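Long-range contacts in FprA (Mycobacterium tuberculosis, PDB 1LQU), which probably transfers electrons from NADPH through its FAD cofactor to ferredoxin, and may thereby supply P450 systems: residues 120-125 / 318-323; 149-154 / 195-200. All coordinates share one frame; numbering follows the deposited sequence.

Contact 1: 120-125 / 318-323. With NDP (NADPH dihydro-nicotinamide-adenine-dinucleotide phosphate), chain I.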
ATOM      1  N   PRO A 120     -21.893   7.612  -4.109  1.00 13.21           N
ATOM      2  CA  PRO A 120     -21.051   7.585  -5.293  1.00 13.40           C
ATOM      3  C   PRO A 120     -20.235   8.879  -5.339  1.00 12.26           C
ATOM      4  O   PRO A 120     -20.774   9.960  -5.109  1.00 13.08           O
ATOM      5  CB  PRO A 120     -22.060   7.506  -6.439  1.00 13.71           C
ATOM      6  CG  PRO A 120     -23.211   6.834  -5.829  1.00 15.21           C
ATOM      7  CD  PRO A 120     -23.306   7.331  -4.420  1.00 14.86           C
ATOM      8  N   GLY A 121     -18.946   8.754  -5.600  1.00 11.64           N
ATOM      9  CA  GLY A 121     -18.054   9.886  -5.553  1.00 11.41           C
ATOM     10  C   GLY A 121     -17.246   9.995  -4.267  1.00  9.92           C
ATOM     11  O   GLY A 121     -16.376  10.839  -4.182  1.00 10.42           O
ATOM     12  N   SER A 122     -17.571   9.174  -3.268  1.00  9.61           N
ATOM     13  CA  SER A 122     -16.825   9.112  -2.016  1.00  9.54           C
ATOM     14  C   SER A 122     -16.146   7.743  -1.971  1.00  9.91           C
ATOM     15  O   SER A 122     -16.817   6.727  -1.914  1.00 11.04           O
ATOM     16  CB  SER A 122     -17.741   9.282  -0.830  1.00 10.46           C
ATOM     17  OG  SER A 122     -17.078   8.985   0.388  1.00 10.70           O
ATOM     18  N   ILE A 123     -14.824   7.746  -2.064  1.00  9.40           N
ATOM     19  CA  ILE A 123     -14.038   6.532  -2.164  1.00  9.67           C
ATOM     20  C   ILE A 123     -12.818   6.624  -1.272  1.00  8.75           C
ATOM     21  O   ILE A 123     -12.504   7.678  -0.741  1.00  9.13           O
ATOM     22  CB  ILE A 123     -13.610   6.250  -3.647  1.00 10.30           C
ATOM     23  CG1 ILE A 123     -12.671   7.323  -4.168  1.00 10.63           C
ATOM     24  CG2 ILE A 123     -14.808   6.126  -4.507  1.00 13.49           C
ATOM     25  CD1 ILE A 123     -12.163   7.085  -5.553  1.00 12.23           C
ATOM     26  N   ALA A 124     -12.146   5.509  -1.046  1.00  9.23           N
ATOM     27  CA  ALA A 124     -10.888   5.495  -0.320  1.00  9.04           C
ATOM     28  C   ALA A 124      -9.737   5.596  -1.283  1.00  8.69           C
ATOM     29  O   ALA A 124      -9.817   5.188  -2.446  1.00  8.86           O
ATOM     30  CB  ALA A 124     -10.742   4.234   0.495  1.00 10.47           C
ATOM     31  N   ALA A 125      -8.625   6.078  -0.777  1.00  8.62           N
ATOM     32  CA  ALA A 125      -7.404   6.068  -1.548  1.00  8.41           C
ATOM     33  C   ALA A 125      -6.998   4.655  -1.939  1.00  8.28           C
ATOM     34  O   ALA A 125      -6.501   4.437  -3.030  1.00  8.47           O
ATOM     35  CB  ALA A 125      -6.251   6.776  -0.821  1.00  9.04           C
ATOM     36  N   VAL A 318     -14.623  12.879  -3.242  1.00  8.59           N
ATOM     37  CA  VAL A 318     -13.971  12.866  -1.935  1.00  8.48           C
ATOM     38  C   VAL A 318     -13.209  11.561  -1.859  1.00  8.56           C
ATOM     39  O   VAL A 318     -13.788  10.477  -2.007  1.00 10.16           O
ATOM     40  CB  VAL A 318     -14.966  12.954  -0.768  1.00  8.69           C
ATOM     41  CG1 VAL A 318     -14.234  12.784   0.543  1.00 10.47           C
ATOM     42  CG2 VAL A 318     -15.730  14.253  -0.809  1.00 10.42           C
ATOM     43  N   VAL A 319     -11.900  11.665  -1.670  1.00  8.38           N
ATOM     44  CA  VAL A 319     -11.044  10.503  -1.491  1.00  8.40           C
ATOM     45  C   VAL A 319     -10.547  10.541  -0.051  1.00  7.98           C
ATOM     46  O   VAL A 319      -9.828  11.457   0.343  1.00  9.02           O
ATOM     47  CB  VAL A 319      -9.853  10.501  -2.442  1.00  8.18           C
ATOM     48  CG1 VAL A 319      -9.010   9.255  -2.246  1.00  9.09           C
ATOM     49  CG2 VAL A 319     -10.311  10.599  -3.877  1.00  9.64           C
ATOM     50  N   ARG A 320     -10.892   9.520   0.734  1.00  7.66           N
ATOM     51  CA  ARG A 320     -10.370   9.422   2.076  1.00  7.87           C
ATOM     52  C   ARG A 320      -9.033   8.696   2.011  1.00  7.51           C
ATOM     53  O   ARG A 320      -8.939   7.561   1.565  1.00  8.50           O
ATOM     54  CB  ARG A 320     -11.342   8.736   3.036  1.00  8.26           C
ATOM     55  CG  ARG A 320     -11.694   7.303   2.700  1.00  8.40           C
ATOM     56  CD  ARG A 320     -12.676   6.688   3.696  1.00  8.72           C
ATOM     57  NE  ARG A 320     -13.044   5.326   3.344  1.00  9.50           N
ATOM     58  CZ  ARG A 320     -13.987   5.002   2.485  1.00  9.73           C
ATOM     59  NH1 ARG A 320     -14.676   5.948   1.870  1.00 10.54           N
ATOM     60  NH2 ARG A 320     -14.271   3.725   2.257  1.00 11.38           N
ATOM     61  N   SER A 321      -7.997   9.384   2.451  1.00  7.53           N
ATOM     62  CA  SER A 321      -6.658   8.788   2.576  1.00  7.53           C
ATOM     63  C   SER A 321      -6.277   8.810   4.039  1.00  7.66           C
ATOM     64  O   SER A 321      -5.332   9.481   4.462  1.00  7.71           O
ATOM     65  CB  SER A 321      -5.648   9.533   1.701  1.00  8.34           C
ATOM     66  OG  SER A 321      -4.437   8.820   1.652  1.00  8.94           O
ATOM     67  N   VAL A 322      -7.033   8.033   4.810  1.00  7.89           N
ATOM     68  CA  VAL A 322      -6.889   8.004   6.248  1.00  7.88           C
ATOM     69  C   VAL A 322      -6.301   6.708   6.733  1.00  8.05           C
ATOM     70  O   VAL A 322      -6.426   6.338   7.900  1.00  8.91           O
ATOM     71  CB  VAL A 322      -8.162   8.433   6.984  1.00  8.10           C
ATOM     72  CG1 VAL A 322      -8.505   9.865   6.556  1.00  8.11           C
ATOM     73  CG2 VAL A 322      -9.351   7.517   6.759  1.00  8.87           C
ATOM     74  N   GLY A 323      -5.606   6.030   5.831  1.00  8.14           N
ATOM     75  CA  GLY A 323      -4.899   4.801   6.135  1.00  8.00           C
ATOM     76  C   GLY A 323      -5.450   3.601   5.432  1.00  7.59           C
ATOM     77  O   GLY A 323      -6.648   3.488   5.194  1.00  8.12           O
TER
HETATM   78  PA  NDP I1458      -0.193   7.709   7.120  1.00  8.96           P
HETATM   79  O1A NDP I1458       1.116   8.241   6.733  1.00  9.03           O
HETATM   80  O2A NDP I1458      -0.303   6.981   8.410  1.00  9.99           O
HETATM   81  O5B NDP I1458      -1.216   8.930   7.097  1.00  8.36           O
HETATM   82  C5B NDP I1458      -2.539   8.722   7.487  1.00  8.27           C
HETATM   83  C4B NDP I1458      -3.216  10.059   7.638  1.00  7.91           C
HETATM   84  O4B NDP I1458      -4.624   9.873   7.902  1.00  8.36           O
HETATM   85  C3B NDP I1458      -2.681  10.884   8.798  1.00  8.75           C
HETATM   86  O3B NDP I1458      -2.529  12.234   8.360  1.00  8.71           O
HETATM   87  C2B NDP I1458      -3.790  10.779   9.841  1.00  8.08           C
HETATM   88  O2B NDP I1458      -3.876  11.877  10.717  1.00  8.49           O
HETATM   89  C1B NDP I1458      -4.973  10.762   8.934  1.00  7.53           C
HETATM   90  N9A NDP I1458      -6.225  10.327   9.526  1.00  7.93           N
HETATM   91  C8A NDP I1458      -6.485   9.121  10.156  1.00  8.81           C
HETATM   92  N7A NDP I1458      -7.765   9.071  10.528  1.00  8.68           N
HETATM   93  C5A NDP I1458      -8.350  10.251  10.140  1.00  8.33           C
HETATM   94  C6A NDP I1458      -9.634  10.744  10.239  1.00  8.47           C
HETATM   95  N6A NDP I1458     -10.674  10.041  10.719  1.00 10.30           N
HETATM   96  N1A NDP I1458      -9.880  11.995   9.728  1.00  9.42           N
HETATM   97  C2A NDP I1458      -8.867  12.710   9.140  1.00  9.13           C
HETATM   98  N3A NDP I1458      -7.592  12.269   9.023  1.00  8.24           N
HETATM   99  C4A NDP I1458      -7.381  11.036   9.511  1.00  8.04           C
HETATM  100  O3  NDP I1458      -0.796   6.717   6.017  1.00  8.21           O
HETATM  101  PN  NDP I1458      -0.782   6.689   4.407  1.00  8.19           P
HETATM  102  O1N NDP I1458      -0.801   8.057   3.843  1.00  8.51           O
HETATM  103  O2N NDP I1458      -1.837   5.731   4.079  1.00  8.64           O
HETATM  104  O5D NDP I1458       0.660   6.118   4.080  1.00  7.24           O
HETATM  105  C5D NDP I1458       0.978   4.778   4.470  1.00  8.93           C
HETATM  106  C4D NDP I1458       2.488   4.615   4.623  1.00  8.44           C
HETATM  107  O4D NDP I1458       3.111   4.500   3.329  1.00  9.08           O
HETATM  108  C3D NDP I1458       3.115   5.803   5.322  1.00  8.81           C
HETATM  109  O3D NDP I1458       4.169   5.366   6.159  1.00 10.36           O
HETATM  110  C2D NDP I1458       3.677   6.595   4.150  1.00  8.15           C
HETATM  111  O2D NDP I1458       4.678   7.532   4.415  1.00  9.91           O
HETATM  112  C1D NDP I1458       4.051   5.550   3.158  1.00  8.99           C
HETATM  113  N1N NDP I1458       4.322   5.866   1.805  1.00  9.75           N
HETATM  114  C2N NDP I1458       5.526   6.404   1.459  1.00 10.42           C
HETATM  115  C3N NDP I1458       5.610   7.205   0.328  1.00 10.04           C
HETATM  116  C7N NDP I1458       6.917   7.754   0.079  1.00 10.91           C
HETATM  117  O7N NDP I1458       7.910   7.569   0.903  1.00 12.08           O
HETATM  118  N7N NDP I1458       7.061   8.474  -1.031  1.00 13.41           N
HETATM  119  C4N NDP I1458       4.479   7.425  -0.561  1.00 10.66           C
HETATM  120  C5N NDP I1458       3.164   6.856  -0.086  1.00 10.95           C
HETATM  121  C6N NDP I1458       3.147   6.138   1.091  1.00 10.14           C
HETATM  122  P2B NDP I1458      -3.422  11.783  12.252  1.00 11.19           P
HETATM  123  O1X NDP I1458      -4.111  12.963  12.881  1.00 12.21           O
HETATM  124  O2X NDP I1458      -1.918  11.881  12.268  1.00 12.27           O
HETATM  125  O3X NDP I1458      -3.891  10.437  12.783  1.00 12.26           O
HETATM  126  O   HOH W   1     -14.435   8.809   1.259  1.00 10.29           O
HETATM  127  O   HOH W   2     -16.905   4.946   0.338  1.00 18.36           O
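The guanidinium group of R320 lies against A124, whose CB sits 3.7 Å above one face of its plane, displaced toward the rim, while two waters meet the group at its edge and in its plane. Both waters accept from R320 NH1. Water 1 passes its own hydrogens to S122 OG and I123 O, and water 2 gives one to S122 O, so the arginine is tied to the edge strand through solvent, the direct distance from S122 OG to R320 NH1 being 4.1 Å. The chain reaches this place because CG stands between the backbone N and the carbonyl carbon (chi1 62°) and then runs extended to NE, with R320 CG passing 3.6 Å from A124 CA. The opposite charge comes from D109, in a salt bridge to R320 NH2; S122 OG is also bonded to the carbonyl of E117.

Beneath these side chains the backbones run parallel. V318 N bonds to G121 O at 2.8 Å and I123 N to V318 O at 2.9 Å, both almost straight; R320 N then uses I123 O, and A125 N closes the series on R320 O. On the face carrying I123 and V319, I123 CG1 touches V319 CG2 at 4.0 Å. The other methyl of V319, CG1, is anti to its backbone N (chi1 -178°), which carries it to 3.5 Å from A125 N, where A124 takes the N-cap position of helix 125-132.

Past the strand, V322 CG1 rests 3.4 Å from C4A of the NADPH adenine. Strand 122-124 is an edge strand of the parallel sheet, strand 317-320 pairs on its other side with 149-153, and helix 157-167 packs through V158 and V162 against A125, V319 and S321.

Contact 2: 149-154 / 195-200. With NDP (NADPH dihydro-nicotinamide-adenine-dinucleotide phosphate), chain I.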
ATOM      1  N   ARG A 149     -13.845  20.273  -8.370  1.00 10.09           N
ATOM      2  CA  ARG A 149     -13.166  20.193  -7.084  1.00  9.82           C
ATOM      3  C   ARG A 149     -13.189  18.781  -6.515  1.00  8.77           C
ATOM      4  O   ARG A 149     -14.245  18.140  -6.434  1.00  9.73           O
ATOM      5  CB  ARG A 149     -13.728  21.155  -6.037  1.00 10.22           C
ATOM      6  CG  ARG A 149     -12.934  21.091  -4.718  1.00 10.74           C
ATOM      7  CD  ARG A 149     -13.417  22.077  -3.646  1.00 12.02           C
ATOM      8  NE  ARG A 149     -13.162  23.462  -4.041  1.00 12.55           N
ATOM      9  CZ  ARG A 149     -14.097  24.370  -4.328  1.00 13.76           C
ATOM     10  NH1 ARG A 149     -15.377  24.070  -4.278  1.00 13.74           N
ATOM     11  NH2 ARG A 149     -13.736  25.598  -4.701  1.00 15.98           N
ATOM     12  N   ALA A 150     -12.015  18.339  -6.113  1.00  9.10           N
ATOM     13  CA  ALA A 150     -11.871  17.084  -5.377  1.00  8.96           C
ATOM     14  C   ALA A 150     -11.342  17.418  -3.987  1.00  8.67           C
ATOM     15  O   ALA A 150     -10.537  18.336  -3.825  1.00  9.47           O
ATOM     16  CB  ALA A 150     -10.911  16.146  -6.073  1.00  9.87           C
ATOM     17  N   VAL A 151     -11.773  16.632  -3.006  1.00  8.92           N
ATOM     18  CA  VAL A 151     -11.316  16.762  -1.640  1.00  9.23           C
ATOM     19  C   VAL A 151     -10.656  15.472  -1.223  1.00  8.68           C
ATOM     20  O   VAL A 151     -11.202  14.397  -1.417  1.00  9.87           O
ATOM     21  CB  VAL A 151     -12.484  17.119  -0.707  1.00  9.62           C
ATOM     22  CG1 VAL A 151     -12.035  17.096   0.753  1.00 11.12           C
ATOM     23  CG2 VAL A 151     -13.006  18.492  -1.071  1.00  9.49           C
ATOM     24  N   VAL A 152      -9.461  15.596  -0.670  1.00  8.01           N
ATOM     25  CA  VAL A 152      -8.707  14.453  -0.165  1.00  8.24           C
ATOM     26  C   VAL A 152      -8.555  14.624   1.340  1.00  8.14           C
ATOM     27  O   VAL A 152      -8.043  15.637   1.803  1.00  8.99           O
ATOM     28  CB  VAL A 152      -7.311  14.323  -0.822  1.00  9.32           C
ATOM     29  CG1 VAL A 152      -6.532  13.153  -0.236  1.00 10.02           C
ATOM     30  CG2 VAL A 152      -7.427  14.219  -2.336  1.00  9.78           C
ATOM     31  N   ILE A 153      -9.009  13.635   2.101  1.00  7.84           N
ATOM     32  CA  ILE A 153      -8.913  13.681   3.552  1.00  7.67           C
ATOM     33  C   ILE A 153      -7.653  12.935   3.983  1.00  7.27           C
ATOM     34  O   ILE A 153      -7.443  11.794   3.590  1.00  8.47           O
ATOM     35  CB  ILE A 153     -10.130  13.029   4.230  1.00  8.11           C
ATOM     36  CG1 ILE A 153     -11.455  13.584   3.692  1.00  9.36           C
ATOM     37  CG2 ILE A 153     -10.041  13.148   5.728  1.00  8.18           C
ATOM     38  CD1 ILE A 153     -11.658  15.050   3.852  1.00 10.58           C
ATOM     39  N   GLY A 154      -6.845  13.578   4.804  1.00  7.79           N
ATOM     40  CA  GLY A 154      -5.667  12.971   5.340  1.00  8.12           C
ATOM     41  C   GLY A 154      -4.392  13.729   5.084  1.00  7.56           C
ATOM     42  O   GLY A 154      -4.304  14.500   4.139  1.00  8.71           O
ATOM     43  N   VAL A 195      -8.376  19.859  -2.669  1.00  8.81           N
ATOM     44  CA  VAL A 195      -8.183  20.366  -1.312  1.00  8.97           C
ATOM     45  C   VAL A 195      -7.786  19.191  -0.408  1.00  8.50           C
ATOM     46  O   VAL A 195      -8.547  18.232  -0.316  1.00  8.84           O
ATOM     47  CB  VAL A 195      -9.460  21.055  -0.774  1.00  9.36           C
ATOM     48  CG1 VAL A 195      -9.166  21.683   0.585  1.00 10.12           C
ATOM     49  CG2 VAL A 195      -9.978  22.091  -1.749  1.00 10.52           C
ATOM     50  N   ILE A 196      -6.598  19.269   0.171  1.00  8.56           N
ATOM     51  CA  ILE A 196      -6.073  18.235   1.067  1.00  8.54           C
ATOM     52  C   ILE A 196      -6.383  18.721   2.488  1.00  8.03           C
ATOM     53  O   ILE A 196      -5.926  19.781   2.897  1.00  9.77           O
ATOM     54  CB  ILE A 196      -4.592  18.038   0.867  1.00  9.51           C
ATOM     55  CG1 ILE A 196      -4.289  17.602  -0.565  1.00 10.73           C
ATOM     56  CG2 ILE A 196      -4.044  17.010   1.883  1.00 10.54           C
ATOM     57  CD1 ILE A 196      -2.838  17.621  -0.885  1.00 13.95           C
ATOM     58  N   VAL A 197      -7.146  17.918   3.214  1.00  8.34           N
ATOM     59  CA  VAL A 197      -7.709  18.313   4.483  1.00  8.48           C
ATOM     60  C   VAL A 197      -7.172  17.452   5.629  1.00  7.94           C
ATOM     61  O   VAL A 197      -7.434  16.238   5.697  1.00  8.69           O
ATOM     62  CB  VAL A 197      -9.213  18.210   4.423  1.00  9.79           C
ATOM     63  CG1 VAL A 197      -9.852  18.693   5.682  1.00 12.02           C
ATOM     64  CG2 VAL A 197      -9.767  18.979   3.229  1.00 11.61           C
ATOM     65  N   GLY A 198      -6.393  18.089   6.497  1.00  8.05           N
ATOM     66  CA  GLY A 198      -5.794  17.432   7.638  1.00  7.86           C
ATOM     67  C   GLY A 198      -6.494  17.809   8.920  1.00  7.88           C
ATOM     68  O   GLY A 198      -6.792  18.986   9.156  1.00  8.12           O
ATOM     69  N   ARG A 199      -6.747  16.807   9.771  1.00  8.22           N
ATOM     70  CA  ARG A 199      -7.469  17.048  11.012  1.00  8.25           C
ATOM     71  C   ARG A 199      -6.649  17.722  12.086  1.00  7.89           C
ATOM     72  O   ARG A 199      -7.182  18.525  12.852  1.00  8.26           O
ATOM     73  CB  ARG A 199      -8.114  15.748  11.533  1.00  8.59           C
ATOM     74  CG  ARG A 199      -7.167  14.640  11.945  1.00  8.92           C
ATOM     75  CD  ARG A 199      -7.916  13.526  12.627  1.00 10.09           C
ATOM     76  NE  ARG A 199      -7.025  12.419  12.871  1.00 10.01           N
ATOM     77  CZ  ARG A 199      -7.436  11.252  13.351  1.00 10.53           C
ATOM     78  NH1 ARG A 199      -8.718  11.072  13.593  1.00 12.26           N
ATOM     79  NH2 ARG A 199      -6.577  10.271  13.524  1.00 12.44           N
ATOM     80  N   ARG A 200      -5.369  17.383  12.171  1.00  8.38           N
ATOM     81  CA  ARG A 200      -4.463  18.068  13.075  1.00  8.37           C
ATOM     82  C   ARG A 200      -3.704  19.139  12.308  1.00  8.44           C
ATOM     83  O   ARG A 200      -4.162  19.570  11.258  1.00  8.86           O
ATOM     84  CB  ARG A 200      -3.589  17.082  13.823  1.00  8.35           C
ATOM     85  CG  ARG A 200      -4.409  16.129  14.705  1.00  8.94           C
ATOM     86  CD  ARG A 200      -3.596  15.303  15.686  1.00  9.75           C
ATOM     87  NE  ARG A 200      -2.766  14.341  14.978  1.00  9.15           N
ATOM     88  CZ  ARG A 200      -1.681  13.782  15.473  1.00  9.46           C
ATOM     89  NH1 ARG A 200      -1.253  14.079  16.692  1.00 10.52           N
ATOM     90  NH2 ARG A 200      -1.007  12.929  14.733  1.00 11.11           N
TER
HETATM   91  PA  NDP I1458      -0.193   7.709   7.120  1.00  8.96           P
HETATM   92  O1A NDP I1458       1.116   8.241   6.733  1.00  9.03           O
HETATM   93  O2A NDP I1458      -0.303   6.981   8.410  1.00  9.99           O
HETATM   94  O5B NDP I1458      -1.216   8.930   7.097  1.00  8.36           O
HETATM   95  C5B NDP I1458      -2.539   8.722   7.487  1.00  8.27           C
HETATM   96  C4B NDP I1458      -3.216  10.059   7.638  1.00  7.91           C
HETATM   97  O4B NDP I1458      -4.624   9.873   7.902  1.00  8.36           O
HETATM   98  C3B NDP I1458      -2.681  10.884   8.798  1.00  8.75           C
HETATM   99  O3B NDP I1458      -2.529  12.234   8.360  1.00  8.71           O
HETATM  100  C2B NDP I1458      -3.790  10.779   9.841  1.00  8.08           C
HETATM  101  O2B NDP I1458      -3.876  11.877  10.717  1.00  8.49           O
HETATM  102  C1B NDP I1458      -4.973  10.762   8.934  1.00  7.53           C
HETATM  103  N9A NDP I1458      -6.225  10.327   9.526  1.00  7.93           N
HETATM  104  C8A NDP I1458      -6.485   9.121  10.156  1.00  8.81           C
HETATM  105  N7A NDP I1458      -7.765   9.071  10.528  1.00  8.68           N
HETATM  106  C5A NDP I1458      -8.350  10.251  10.140  1.00  8.33           C
HETATM  107  C6A NDP I1458      -9.634  10.744  10.239  1.00  8.47           C
HETATM  108  N6A NDP I1458     -10.674  10.041  10.719  1.00 10.30           N
HETATM  109  N1A NDP I1458      -9.880  11.995   9.728  1.00  9.42           N
HETATM  110  C2A NDP I1458      -8.867  12.710   9.140  1.00  9.13           C
HETATM  111  N3A NDP I1458      -7.592  12.269   9.023  1.00  8.24           N
HETATM  112  C4A NDP I1458      -7.381  11.036   9.511  1.00  8.04           C
HETATM  113  O3  NDP I1458      -0.796   6.717   6.017  1.00  8.21           O
HETATM  114  PN  NDP I1458      -0.782   6.689   4.407  1.00  8.19           P
HETATM  115  O1N NDP I1458      -0.801   8.057   3.843  1.00  8.51           O
HETATM  116  O2N NDP I1458      -1.837   5.731   4.079  1.00  8.64           O
HETATM  117  O5D NDP I1458       0.660   6.118   4.080  1.00  7.24           O
HETATM  118  C5D NDP I1458       0.978   4.778   4.470  1.00  8.93           C
HETATM  119  C4D NDP I1458       2.488   4.615   4.623  1.00  8.44           C
HETATM  120  O4D NDP I1458       3.111   4.500   3.329  1.00  9.08           O
HETATM  121  C3D NDP I1458       3.115   5.803   5.322  1.00  8.81           C
HETATM  122  O3D NDP I1458       4.169   5.366   6.159  1.00 10.36           O
HETATM  123  C2D NDP I1458       3.677   6.595   4.150  1.00  8.15           C
HETATM  124  O2D NDP I1458       4.678   7.532   4.415  1.00  9.91           O
HETATM  125  C1D NDP I1458       4.051   5.550   3.158  1.00  8.99           C
HETATM  126  N1N NDP I1458       4.322   5.866   1.805  1.00  9.75           N
HETATM  127  C2N NDP I1458       5.526   6.404   1.459  1.00 10.42           C
HETATM  128  C3N NDP I1458       5.610   7.205   0.328  1.00 10.04           C
HETATM  129  C7N NDP I1458       6.917   7.754   0.079  1.00 10.91           C
HETATM  130  O7N NDP I1458       7.910   7.569   0.903  1.00 12.08           O
HETATM  131  N7N NDP I1458       7.061   8.474  -1.031  1.00 13.41           N
HETATM  132  C4N NDP I1458       4.479   7.425  -0.561  1.00 10.66           C
HETATM  133  C5N NDP I1458       3.164   6.856  -0.086  1.00 10.95           C
HETATM  134  C6N NDP I1458       3.147   6.138   1.091  1.00 10.14           C
HETATM  135  P2B NDP I1458      -3.422  11.783  12.252  1.00 11.19           P
HETATM  136  O1X NDP I1458      -4.111  12.963  12.881  1.00 12.21           O
HETATM  137  O2X NDP I1458      -1.918  11.881  12.268  1.00 12.27           O
HETATM  138  O3X NDP I1458      -3.891  10.437  12.783  1.00 12.26           O
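Strands 149-153 and 195-197 run parallel at 22°, joined by four backbone hydrogen bonds in which V195 N and V197 N donate to A150 O and V152 O, and V152 N and G154 N to V195 O and V197 O. This is the beta-alpha-beta unit of a Rossmann-type NADP-binding domain: G154 begins a GxGxxA pattern, and helix 157-167 packs on V152 and I196.

On the face of V151, I153, V195 and V197, V151 CG1 meets V197 CG2 at 3.8 Å. I153 lies alongside V197, and its CG1, anti to the carbonyl carbon (chi1 -52°), brings CD1 to 4.0 Å from V197 CB. Its other branch turns to the cofactor, with I153 CG2 3.6 Å from C2A of the adenine. At the start of the strand the aliphatic part of R149 crosses V195, while its NE forms a salt bridge with E193.

Beyond the second strand, R199 lays its guanidinium flat over the adenine, the two planes nearly parallel and R199 CZ 3.5 Å from C5A. The same group turns its edge to the 2'-phosphate, the feature that separates NADPH from NADH. R200 grips that phosphate through NE and NH2, and its NH1 is held by the carbonyl of V302. O1X thus receives two N-H groups, from R199 NE at 3.0 Å and from R200 NE at 2.8 Å.

Overall arrangement
Contacts 1 and 2 belong to one parallel sheet and adjoin each other: strands 317-320 and 149-153 are neighbours, with S321 N on I153 O and V319 N on V151 O as probable hydrogen bonds. Contact 2 is the more buried, its paired strands dressed with aliphatic side chains in the middle of the sheet; contact 1, at the sheet's edge, is partly buried and has waters that link R320 to the edge strand. Helix 157-167 packs on both. Each also reaches NADPH: both meet the adenine, V322 and R199 from opposite faces, but contact 2 alone adds arginine hydrogen bonds to the 2'-phosphate.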